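Local coordinates for protein pyridine nucleotide-disulphide oxidoreductase dimerisation region (Escherichia coli BL21, PDB 6KYY) that is an FAD-containing, copper-binding flavoprotein of the class I pyridine nucleotide-disulfide oxidoreductase family, probably involved in resistance to reactive chlorine species, at residues R259-T263 and R278-V282; V283-L287 and K326-D330. All blocks are in the same frame, centred on the assembly; numbering follows the deposited sequence.

Interaction 1: residues R259-T263 and R278-V282; sequences RQPAT and RGATV
Pro261 and the side chain of Arg278 carry a partly buried contact between the short strand 259-261 and the irregular loop that leads on toward strand 294-296. Arg278 reaches along the strand: CG lies anti to the backbone N (chi1 -176°) and the chain bends at chi2, which brings the guanidinium alongside Gln260 CB, with NH2 close to Arg259 O. There NH2 donates to Arg259 O at 3.1 Å, a bent bond (N-H...O 136°) approaching from above the carbonyl plane. Gln305 NE2 gives that same oxygen a second hydrogen bond. Gln260 CB meets the guanidinium edge in its plane, 3.6 Å from Arg278 NE, while the aliphatic part of the arginine crosses the proline ring at about a right angle. A long, flexible residue suits this exposed position because its CG packs on Pro261 CD while its charged end binds a backbone carbonyl.

Strand 259-261 pairs antiparallel with 136-138 in the FAD-binding part of this disulfide-reductase fold; the CB of Arg259 points away from the loop, and its side chain touches FAD and Thr49. Gly279 has a positive phi of 110°, which favours glycine, and its carbonyl O lies 3.6 Å from Pro261 CB. Ala280, small enough to sit close to the ring, places CB 3.6 Å from Pro261 CG. The methyls of Thr263 and Thr281 make a loose contact, and Thr281 OG1 is hydrogen-bonded to Val300 O.

Interaction 2: residues V283-L287 and K326-D330; sequences VDKRL and KRSTD
Lys285 lies across the start of the 3-10 turn at Thr329-Asp330, and its aliphatic chain does most of the touching. Its CG sits between the backbone N and the carbonyl carbon (chi1 43°), which carries the chain past Ser328 OG. Asp330 crosses Lys285 at about a right angle; the opposite charges remain beyond a salt bridge, with Lys285 NZ 4.1 Å from Asp330 OD1. Lys285, Lys326 and Arg286 bring like charges together here, and the Asp330 carboxylate may partly offset them. Lys326 runs obliquely against Arg286, its CD lying against Arg286 CG, so that the two long chains meet through methylenes. One face of the Arg286 guanidinium is met by Lys285 CE, offset toward the rim of the group.

The backbones also join directly. Thr329 N donates to Lys285 O at 2.7 Å, nearly straight at 163° and on a lone pair in the carbonyl plane, and Thr329 CG2 lies beside that oxygen. Elsewhere, Arg327 turns to helix 307-321 and forms a salt bridge with Asp312. Ser328 OG accepts from Asp330 N, two residues on, at 2.6 Å: an ST turn, just ahead of the 3-10 segment that starts at Thr329.

In the fold
The two interactions follow one another along the loop between strands 259-261 and 294-296: residues 278-282 serve interaction 1, and 283-287 continue directly into interaction 2, with about 18 Å between centres. Interaction 1 is the more buried and lies beside the cofactor, joining the loop back to a strand whose first residue touches FAD; it mixes proline and methyl packing with one arginine. Interaction 2 is nearer the surface, away from the annotated sites, and ties the loop to the connection between helix 307-321 and strand 337-339. It rests mostly on lysine and arginine chains and a backbone bond, whereas the hydrogen bond across interaction 1 is donated by a side chain.

Interaction 1: residues R259-T263 and R278-V282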
ATOM      1  N   ARG B 259      11.736 -24.096   6.731  1.00 22.24           N
ATOM      2  CA  ARG B 259      11.267 -25.113   5.804  1.00 19.89           C
ATOM      3  C   ARG B 259      12.411 -25.545   4.898  1.00 23.07           C
ATOM      4  O   ARG B 259      13.266 -24.737   4.524  1.00 50.94           O
ATOM      5  CB  ARG B 259      10.102 -24.603   4.951  1.00 23.37           C
ATOM      6  CG  ARG B 259       9.021 -23.889   5.735  1.00 14.25           C
ATOM      7  CD  ARG B 259       7.741 -23.812   4.928  1.00 17.70           C
ATOM      8  NE  ARG B 259       6.855 -24.941   5.197  1.00 18.52           N
ATOM      9  CZ  ARG B 259       6.141 -25.568   4.268  1.00 20.60           C
ATOM     10  NH1 ARG B 259       6.207 -25.177   3.002  1.00 14.72           N
ATOM     11  NH2 ARG B 259       5.362 -26.587   4.605  1.00 15.68           N
ATOM     12  N   GLN B 260      12.420 -26.826   4.550  1.00 28.92           N
ATOM     13  CA  GLN B 260      13.436 -27.372   3.667  1.00 31.37           C
ATOM     14  C   GLN B 260      12.771 -28.089   2.503  1.00 21.22           C
ATOM     15  O   GLN B 260      11.636 -28.564   2.627  1.00 19.58           O
ATOM     16  CB  GLN B 260      14.367 -28.338   4.415  1.00 36.57           C
ATOM     17  CG  GLN B 260      13.799 -29.726   4.647  1.00 52.89           C
ATOM     18  CD  GLN B 260      14.709 -30.584   5.501  1.00 57.42           C
ATOM     19  OE1 GLN B 260      15.527 -30.071   6.266  1.00 38.75           O
ATOM     20  NE2 GLN B 260      14.575 -31.899   5.372  1.00 50.44           N
ATOM     21  N   PRO B 261      13.445 -28.162   1.354  1.00 29.17           N
ATOM     22  CA  PRO B 261      12.843 -28.802   0.178  1.00 30.17           C
ATOM     23  C   PRO B 261      12.367 -30.217   0.474  1.00 36.29           C
ATOM     24  O   PRO B 261      12.995 -30.963   1.229  1.00 39.32           O
ATOM     25  CB  PRO B 261      13.985 -28.795  -0.844  1.00 32.38           C
ATOM     26  CG  PRO B 261      14.812 -27.622  -0.458  1.00 28.11           C
ATOM     27  CD  PRO B 261      14.739 -27.530   1.039  1.00 23.09           C
ATOM     28  N   ALA B 262      11.234 -30.577  -0.124  1.00 41.22           N
ATOM     29  CA  ALA B 262      10.635 -31.899   0.035  1.00 37.34           C
ATOM     30  C   ALA B 262      10.971 -32.716  -1.208  1.00 26.02           C
ATOM     31  O   ALA B 262      10.344 -32.558  -2.259  1.00 26.21           O
ATOM     32  CB  ALA B 262       9.128 -31.792   0.248  1.00 23.47           C
ATOM     33  N   THR B 263      11.968 -33.591  -1.084  1.00 20.82           N
ATOM     34  CA  THR B 263      12.423 -34.415  -2.197  1.00 20.44           C
ATOM     35  C   THR B 263      12.541 -35.896  -1.876  1.00 26.26           C
ATOM     36  O   THR B 263      12.558 -36.701  -2.815  1.00 25.34           O
ATOM     37  CB  THR B 263      13.790 -33.931  -2.704  1.00 16.03           C
ATOM     38  OG1 THR B 263      14.607 -33.554  -1.589  1.00 20.04           O
ATOM     39  CG2 THR B 263      13.624 -32.748  -3.631  1.00 19.97           C
ATOM     40  N   ARG B 278      20.800 -30.487   2.190  1.00 34.80           N
ATOM     41  CA  ARG B 278      19.538 -29.923   2.656  1.00 36.75           C
ATOM     42  C   ARG B 278      18.348 -30.701   2.109  1.00 56.38           C
ATOM     43  O   ARG B 278      17.294 -30.756   2.752  1.00 53.09           O
ATOM     44  CB  ARG B 278      19.445 -28.450   2.250  1.00 31.80           C
ATOM     45  CG  ARG B 278      18.208 -27.726   2.757  1.00 50.86           C
ATOM     46  CD  ARG B 278      18.488 -26.993   4.059  1.00 61.20           C
ATOM     47  NE  ARG B 278      17.304 -26.305   4.566  1.00 44.71           N
ATOM     48  CZ  ARG B 278      17.312 -25.071   5.061  1.00 54.00           C
ATOM     49  NH1 ARG B 278      18.444 -24.383   5.116  1.00 45.46           N
ATOM     50  NH2 ARG B 278      16.187 -24.524   5.500  1.00 34.61           N
ATOM     51  N   GLY B 279      18.508 -31.324   0.945  1.00 49.52           N
ATOM     52  CA  GLY B 279      17.422 -31.979   0.251  1.00 20.88           C
ATOM     53  C   GLY B 279      16.981 -31.289  -1.021  1.00 23.13           C
ATOM     54  O   GLY B 279      15.985 -31.713  -1.619  1.00 14.03           O
ATOM     55  N   ALA B 280      17.695 -30.256  -1.458  1.00 34.16           N
ATOM     56  CA  ALA B 280      17.282 -29.433  -2.583  1.00 25.52           C
ATOM     57  C   ALA B 280      17.809 -29.985  -3.899  1.00 29.00           C
ATOM     58  O   ALA B 280      18.892 -30.572  -3.964  1.00 43.13           O
ATOM     59  CB  ALA B 280      17.771 -27.996  -2.402  1.00 26.90           C
ATOM     60  N   THR B 281      17.028 -29.778  -4.954  1.00 24.00           N
ATOM     61  CA  THR B 281      17.446 -30.136  -6.302  1.00 21.48           C
ATOM     62  C   THR B 281      18.376 -29.063  -6.855  1.00 24.40           C
ATOM     63  O   THR B 281      18.064 -27.869  -6.795  1.00 40.56           O
ATOM     64  CB  THR B 281      16.227 -30.293  -7.210  1.00 25.94           C
ATOM     65  OG1 THR B 281      15.625 -29.010  -7.418  1.00 19.21           O
ATOM     66  CG2 THR B 281      15.206 -31.222  -6.574  1.00 22.74           C
ATOM     67  N   VAL B 282      19.520 -29.485  -7.387  1.00 26.17           N
ATOM     68  CA  VAL B 282      20.478 -28.548  -7.964  1.00 26.54           C
ATOM     69  C   VAL B 282      20.006 -28.149  -9.358  1.00 19.32           C
ATOM     70  O   VAL B 282      19.471 -28.972 -10.112  1.00 15.92           O
ATOM     71  CB  VAL B 282      21.893 -29.158  -7.981  1.00 19.10           C
ATOM     72  CG1 VAL B 282      22.217 -29.767  -6.623  1.00 16.95           C
ATOM     73  CG2 VAL B 282      22.036 -30.205  -9.075  1.00 35.16           C
TER

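Interaction 2: residues V283-L287 and K326-D330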
ATOM      1  N   VAL B 283      20.177 -26.869  -9.696  1.00 16.53           N
ATOM      2  CA  VAL B 283      19.594 -26.306 -10.907  1.00 20.10           C
ATOM      3  C   VAL B 283      20.544 -25.296 -11.536  1.00 25.66           C
ATOM      4  O   VAL B 283      21.436 -24.747 -10.885  1.00 23.51           O
ATOM      5  CB  VAL B 283      18.229 -25.636 -10.634  1.00 19.61           C
ATOM      6  CG1 VAL B 283      17.124 -26.673 -10.600  1.00 12.03           C
ATOM      7  CG2 VAL B 283      18.275 -24.854  -9.330  1.00 22.85           C
ATOM      8  N   ASP B 284      20.326 -25.050 -12.825  1.00 38.60           N
ATOM      9  CA  ASP B 284      21.055 -24.036 -13.574  1.00 20.85           C
ATOM     10  C   ASP B 284      20.584 -22.648 -13.148  1.00 22.55           C
ATOM     11  O   ASP B 284      19.784 -22.479 -12.222  1.00 18.21           O
ATOM     12  CB  ASP B 284      20.841 -24.227 -15.074  1.00 17.95           C
ATOM     13  CG  ASP B 284      21.736 -25.287 -15.669  1.00 23.55           C
ATOM     14  OD1 ASP B 284      22.542 -25.882 -14.925  1.00 52.46           O
ATOM     15  OD2 ASP B 284      21.631 -25.523 -16.892  1.00 25.05           O
ATOM     16  N   LYS B 285      21.085 -21.625 -13.843  1.00 24.32           N
ATOM     17  CA  LYS B 285      20.389 -20.347 -13.873  1.00 27.84           C
ATOM     18  C   LYS B 285      19.134 -20.415 -14.730  1.00 22.33           C
ATOM     19  O   LYS B 285      18.328 -19.478 -14.708  1.00 17.49           O
ATOM     20  CB  LYS B 285      21.320 -19.244 -14.385  1.00 28.16           C
ATOM     21  CG  LYS B 285      22.167 -19.633 -15.589  1.00 27.50           C
ATOM     22  CD  LYS B 285      22.186 -18.530 -16.638  1.00 23.25           C
ATOM     23  CE  LYS B 285      23.289 -18.750 -17.664  1.00 45.77           C
ATOM     24  NZ  LYS B 285      23.582 -17.522 -18.459  1.00 44.21           N
ATOM     25  N   ARG B 286      18.959 -21.500 -15.485  1.00 16.97           N
ATOM     26  CA  ARG B 286      17.748 -21.770 -16.242  1.00 20.18           C
ATOM     27  C   ARG B 286      16.889 -22.841 -15.585  1.00 30.41           C
ATOM     28  O   ARG B 286      16.017 -23.418 -16.244  1.00 23.13           O
ATOM     29  CB  ARG B 286      18.107 -22.184 -17.667  1.00 20.85           C
ATOM     30  CG  ARG B 286      18.963 -21.173 -18.385  1.00 19.22           C
ATOM     31  CD  ARG B 286      20.105 -21.844 -19.129  1.00 40.62           C
ATOM     32  NE  ARG B 286      21.345 -21.835 -18.361  1.00 34.38           N
ATOM     33  CZ  ARG B 286      22.556 -21.867 -18.905  1.00 46.53           C
ATOM     34  NH1 ARG B 286      22.688 -21.900 -20.225  1.00 49.20           N
ATOM     35  NH2 ARG B 286      23.633 -21.855 -18.133  1.00 58.34           N
ATOM     36  N   LEU B 287      17.136 -23.128 -14.304  1.00 32.08           N
ATOM     37  CA  LEU B 287      16.364 -24.110 -13.541  1.00 26.19           C
ATOM     38  C   LEU B 287      16.420 -25.488 -14.197  1.00 26.76           C
ATOM     39  O   LEU B 287      15.416 -26.199 -14.282  1.00 13.62           O
ATOM     40  CB  LEU B 287      14.923 -23.643 -13.353  1.00 18.79           C
ATOM     41  CG  LEU B 287      14.841 -22.256 -12.719  1.00 16.25           C
ATOM     42  CD1 LEU B 287      13.591 -21.541 -13.175  1.00 21.17           C
ATOM     43  CD2 LEU B 287      14.893 -22.354 -11.202  1.00 17.48           C
ATOM     44  N   LYS B 326      16.166 -16.734 -23.842  1.00 27.34           N
ATOM     45  CA  LYS B 326      16.410 -17.207 -22.484  1.00 17.05           C
ATOM     46  C   LYS B 326      16.448 -16.054 -21.495  1.00 52.43           C
ATOM     47  O   LYS B 326      17.258 -15.132 -21.642  1.00 30.92           O
ATOM     48  CB  LYS B 326      17.718 -17.975 -22.451  1.00 16.17           C
ATOM     49  CG  LYS B 326      17.904 -18.860 -21.255  1.00 41.33           C
ATOM     50  CD  LYS B 326      19.379 -19.062 -21.027  1.00 41.97           C
ATOM     51  CE  LYS B 326      19.976 -17.894 -20.280  1.00 40.13           C
ATOM     52  NZ  LYS B 326      21.454 -17.898 -20.406  1.00 54.21           N
ATOM     53  N   ARG B 327      15.575 -16.112 -20.495  1.00 42.29           N
ATOM     54  CA  ARG B 327      15.777 -15.405 -19.243  1.00 22.24           C
ATOM     55  C   ARG B 327      16.550 -16.313 -18.289  1.00 21.36           C
ATOM     56  O   ARG B 327      16.727 -17.507 -18.539  1.00 24.58           O
ATOM     57  CB  ARG B 327      14.438 -14.983 -18.635  1.00 17.52           C
ATOM     58  CG  ARG B 327      13.943 -13.624 -19.107  1.00 21.36           C
ATOM     59  CD  ARG B 327      13.187 -12.895 -18.009  1.00 24.14           C
ATOM     60  NE  ARG B 327      13.928 -12.890 -16.752  1.00 14.26           N
ATOM     61  CZ  ARG B 327      13.415 -13.262 -15.585  1.00  8.41           C
ATOM     62  NH1 ARG B 327      12.158 -13.669 -15.514  1.00 21.17           N
ATOM     63  NH2 ARG B 327      14.160 -13.230 -14.489  1.00 16.69           N
ATOM     64  N   SER B 328      17.017 -15.740 -17.184  1.00 16.56           N
ATOM     65  CA  SER B 328      17.869 -16.496 -16.277  1.00 15.72           C
ATOM     66  C   SER B 328      17.648 -16.026 -14.847  1.00 18.05           C
ATOM     67  O   SER B 328      17.119 -14.941 -14.604  1.00 23.40           O
ATOM     68  CB  SER B 328      19.347 -16.353 -16.657  1.00 20.21           C
ATOM     69  OG  SER B 328      20.167 -16.410 -15.505  1.00 28.49           O
ATOM     70  N   THR B 329      18.056 -16.872 -13.895  1.00 13.22           N
ATOM     71  CA  THR B 329      18.094 -16.432 -12.506  1.00 20.66           C
ATOM     72  C   THR B 329      19.217 -15.434 -12.266  1.00 23.46           C
ATOM     73  O   THR B 329      19.187 -14.715 -11.261  1.00 20.15           O
ATOM     74  CB  THR B 329      18.249 -17.623 -11.553  1.00 25.66           C
ATOM     75  OG1 THR B 329      19.559 -18.188 -11.690  1.00 27.21           O
ATOM     76  CG2 THR B 329      17.197 -18.685 -11.838  1.00 22.62           C
ATOM     77  N   ASP B 330      20.203 -15.371 -13.165  1.00 19.84           N
ATOM     78  CA  ASP B 330      21.200 -14.310 -13.122  1.00 32.16           C
ATOM     79  C   ASP B 330      20.602 -12.939 -13.407  1.00 34.77           C
ATOM     80  O   ASP B 330      21.303 -11.934 -13.259  1.00 25.24           O
ATOM     81  CB  ASP B 330      22.327 -14.592 -14.122  1.00 30.05           C
ATOM     82  CG  ASP B 330      23.225 -15.739 -13.689  1.00 46.16           C
ATOM     83  OD1 ASP B 330      23.960 -16.273 -14.547  1.00 31.63           O
ATOM     84  OD2 ASP B 330      23.198 -16.105 -12.495  1.00 35.43           O
TER